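Long-range contact in m3DLH protein (Halieaceae bacterium, PDB 7JKA), which probably hydrolyses dienelactone-type lactone or ester bonds, and possibly phosphotriesters, as a dienelactone hydrolase family member of the alpha/beta-hydrolase clan: residues 151-156 / 173-178. Residues are numbered along the deposited sequence; the frame is centred on the assembly and turned at random.
Sequences IVTFHA and VLVCHG
I151, T153 and H155 join strand 173-178 through four backbone hydrogen bonds in parallel register. L174 N donates to I151 O, and T153 N to L174 O at 3.0 Å. C176 N then donates to T153 O at 2.8 Å, tilted 28° out of the carbonyl plane. H155 N closes the ladder on C176 O. C176 O also accepts a hydrogen bond from a water at 2.9 Å. The same water accepts from A156 N and is hydrogen-bonded to T153 OG1 at 2.8 Å, so it ties the turn after strand 151-154 to strand 173-178. A second water bridges A156 O and H177 ND1. The strands run side by side in the central sheet of an alpha/beta-hydrolase fold, 7° from parallel. T153 OG1 sits between the backbone N and carbonyl carbon (chi1 69°), which sets it against V175, 3.4 Å from V175 CA and beside both methyls. I151 and T153 are covered on this face by helix 133-143. On the other face, V152 CG1 lies alongside L174 CD2 at 3.9 Å. C176 SG also touches V152 CG1 and lies obliquely to the F154 ring, 4.9 Å from its centroid. Helix 232-250 packs over this face. At the strand end, the H155 side chain touches C132, which lies in a probable nucleophile elbow, and its NE2 is hydrogen-bonded to T216 OG1.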
ATOM      1  N   ILE A 151      -8.198  -2.139   2.412  1.00 12.20           N
ATOM      2  CA  ILE A 151      -6.804  -1.777   2.585  1.00 10.85           C
ATOM      3  C   ILE A 151      -6.061  -3.051   2.929  1.00 13.09           C
ATOM      4  O   ILE A 151      -6.487  -3.781   3.834  1.00 14.22           O
ATOM      5  CB  ILE A 151      -6.602  -0.745   3.715  1.00 16.56           C
ATOM      6  CG1 ILE A 151      -7.437   0.512   3.467  1.00 22.14           C
ATOM      7  CG2 ILE A 151      -5.149  -0.390   3.845  1.00 17.56           C
ATOM      8  CD1 ILE A 151      -8.743   0.472   4.209  1.00 22.46           C
ATOM      9  N   VAL A 152      -4.965  -3.331   2.224  1.00 13.20           N
ATOM     10  CA  VAL A 152      -4.164  -4.527   2.488  1.00 11.17           C
ATOM     11  C   VAL A 152      -2.717  -4.113   2.596  1.00 13.00           C
ATOM     12  O   VAL A 152      -2.205  -3.411   1.713  1.00 12.39           O
ATOM     13  CB  VAL A 152      -4.325  -5.595   1.389  1.00 11.87           C
ATOM     14  CG1 VAL A 152      -3.559  -6.873   1.814  1.00 11.97           C
ATOM     15  CG2 VAL A 152      -5.801  -5.912   1.160  1.00 13.84           C
ATOM     16  N   THR A 153      -2.051  -4.525   3.670  1.00 12.61           N
ATOM     17  CA  THR A 153      -0.637  -4.225   3.844  1.00 11.48           C
ATOM     18  C   THR A 153       0.198  -5.494   3.779  1.00 13.07           C
ATOM     19  O   THR A 153      -0.241  -6.576   4.182  1.00 12.12           O
ATOM     20  CB  THR A 153      -0.358  -3.495   5.167  1.00 11.70           C
ATOM     21  OG1 THR A 153      -0.567  -4.375   6.294  1.00 13.14           O
ATOM     22  CG2 THR A 153      -1.290  -2.324   5.308  1.00 12.73           C
ATOM     23  N   PHE A 154       1.413  -5.357   3.259  1.00 11.64           N
ATOM     24  CA  PHE A 154       2.343  -6.477   3.167  1.00 12.99           C
ATOM     25  C   PHE A 154       3.628  -6.081   3.872  1.00 14.98           C
ATOM     26  O   PHE A 154       4.261  -5.085   3.494  1.00 12.20           O
ATOM     27  CB  PHE A 154       2.640  -6.849   1.709  1.00 12.33           C
ATOM     28  CG  PHE A 154       1.424  -7.248   0.912  1.00 11.45           C
ATOM     29  CD1 PHE A 154       0.697  -6.300   0.189  1.00 11.81           C
ATOM     30  CD2 PHE A 154       1.050  -8.578   0.833  1.00 13.56           C
ATOM     31  CE1 PHE A 154      -0.409  -6.659  -0.554  1.00 12.68           C
ATOM     32  CE2 PHE A 154      -0.067  -8.967   0.093  1.00 12.48           C
ATOM     33  CZ  PHE A 154      -0.798  -7.989  -0.615  1.00 10.47           C
ATOM     34  N   HIS A 155       4.008  -6.856   4.882  1.00 14.11           N
ATOM     35  CA  HIS A 155       5.217  -6.620   5.693  1.00 12.50           C
ATOM     36  C   HIS A 155       5.426  -5.136   5.994  1.00 13.11           C
ATOM     37  O   HIS A 155       6.499  -4.573   5.759  1.00 15.42           O
ATOM     38  CB  HIS A 155       6.474  -7.255   5.070  1.00 12.62           C
ATOM     39  CG  HIS A 155       6.648  -7.025   3.590  1.00 15.92           C
ATOM     40  ND1 HIS A 155       7.265  -5.904   3.069  1.00 16.54           N
ATOM     41  CD2 HIS A 155       6.329  -7.800   2.525  1.00 13.76           C
ATOM     42  CE1 HIS A 155       7.284  -5.985   1.750  1.00 18.99           C
ATOM     43  NE2 HIS A 155       6.714  -7.120   1.390  1.00 15.52           N
ATOM     44  N   ALA A 156       4.387  -4.514   6.555  1.00 12.48           N
ATOM     45  CA  ALA A 156       4.377  -3.077   6.842  1.00 12.62           C
ATOM     46  C   ALA A 156       4.729  -2.771   8.286  1.00 13.66           C
ATOM     47  O   ALA A 156       4.212  -3.393   9.212  1.00 15.05           O
ATOM     48  CB  ALA A 156       2.996  -2.484   6.543  1.00 14.51           C
ATOM     49  N   VAL A 173      -9.916  -3.995   6.480  1.00 12.86           N
ATOM     50  CA  VAL A 173      -8.467  -3.920   6.661  1.00 12.06           C
ATOM     51  C   VAL A 173      -7.928  -5.337   6.750  1.00 13.44           C
ATOM     52  O   VAL A 173      -8.488  -6.163   7.479  1.00 13.54           O
ATOM     53  CB  VAL A 173      -8.083  -3.132   7.925  1.00 13.63           C
ATOM     54  CG1 VAL A 173      -6.572  -3.223   8.140  1.00 17.86           C
ATOM     55  CG2 VAL A 173      -8.512  -1.691   7.806  1.00 14.37           C
ATOM     56  N   LEU A 174      -6.871  -5.629   5.990  1.00 11.22           N
ATOM     57  CA  LEU A 174      -6.136  -6.891   6.096  1.00 12.14           C
ATOM     58  C   LEU A 174      -4.648  -6.593   6.200  1.00 15.16           C
ATOM     59  O   LEU A 174      -4.076  -5.985   5.292  1.00 12.88           O
ATOM     60  CB  LEU A 174      -6.404  -7.790   4.884  1.00 10.83           C
ATOM     61  CG  LEU A 174      -5.495  -9.022   4.781  1.00 11.20           C
ATOM     62  CD1 LEU A 174      -5.733 -10.005   5.922  1.00 14.76           C
ATOM     63  CD2 LEU A 174      -5.762  -9.695   3.474  1.00 13.29           C
ATOM     64  N   VAL A 175      -4.031  -6.997   7.314  1.00 12.92           N
ATOM     65  CA  VAL A 175      -2.589  -6.850   7.530  1.00 10.12           C
ATOM     66  C   VAL A 175      -1.941  -8.204   7.296  1.00 11.95           C
ATOM     67  O   VAL A 175      -2.247  -9.165   8.011  1.00 12.57           O
ATOM     68  CB  VAL A 175      -2.277  -6.348   8.948  1.00 11.55           C
ATOM     69  CG1 VAL A 175      -0.776  -6.403   9.207  1.00 16.60           C
ATOM     70  CG2 VAL A 175      -2.786  -4.915   9.118  1.00 14.35           C
ATOM     71  N   CYS A 176      -1.040  -8.290   6.313  1.00 12.06           N
ATOM     72  CA  CYS A 176      -0.253  -9.499   6.061  1.00 12.36           C
ATOM     73  C   CYS A 176       1.148  -9.279   6.618  1.00 11.31           C
ATOM     74  O   CYS A 176       1.953  -8.525   6.050  1.00 13.90           O
ATOM     75  CB  CYS A 176      -0.193  -9.838   4.573  1.00 11.32           C
ATOM     76  SG  CYS A 176      -1.830 -10.046   3.810  1.00 13.32           S
ATOM     77  N   HIS A 177       1.453  -9.965   7.706  1.00 12.63           N
ATOM     78  CA  HIS A 177       2.607  -9.690   8.548  1.00 12.70           C
ATOM     79  C   HIS A 177       3.527 -10.905   8.582  1.00 16.17           C
ATOM     80  O   HIS A 177       3.068 -12.030   8.830  1.00 16.52           O
ATOM     81  CB  HIS A 177       2.117  -9.364   9.963  1.00 13.83           C
ATOM     82  CG  HIS A 177       3.207  -9.203  10.972  1.00 16.03           C
ATOM     83  ND1 HIS A 177       4.109  -8.160  10.935  1.00 17.49           N
ATOM     84  CD2 HIS A 177       3.520  -9.939  12.071  1.00 16.72           C
ATOM     85  CE1 HIS A 177       4.944  -8.271  11.959  1.00 19.90           C
ATOM     86  NE2 HIS A 177       4.606  -9.339  12.662  1.00 20.97           N
ATOM     87  N   GLY A 178       4.823 -10.687   8.377  1.00 13.12           N
ATOM     88  CA  GLY A 178       5.804 -11.731   8.548  1.00 13.92           C
ATOM     89  C   GLY A 178       6.121 -11.907  10.018  1.00 16.28           C
ATOM     90  O   GLY A 178       6.551 -10.964  10.677  1.00 17.97           O
TER
HETATM   91  O   HOH W   1       1.768  -5.815   6.984  1.00 14.44           O
HETATM   92  O   HOH W   2       2.856  -5.832   9.477  1.00 16.33           O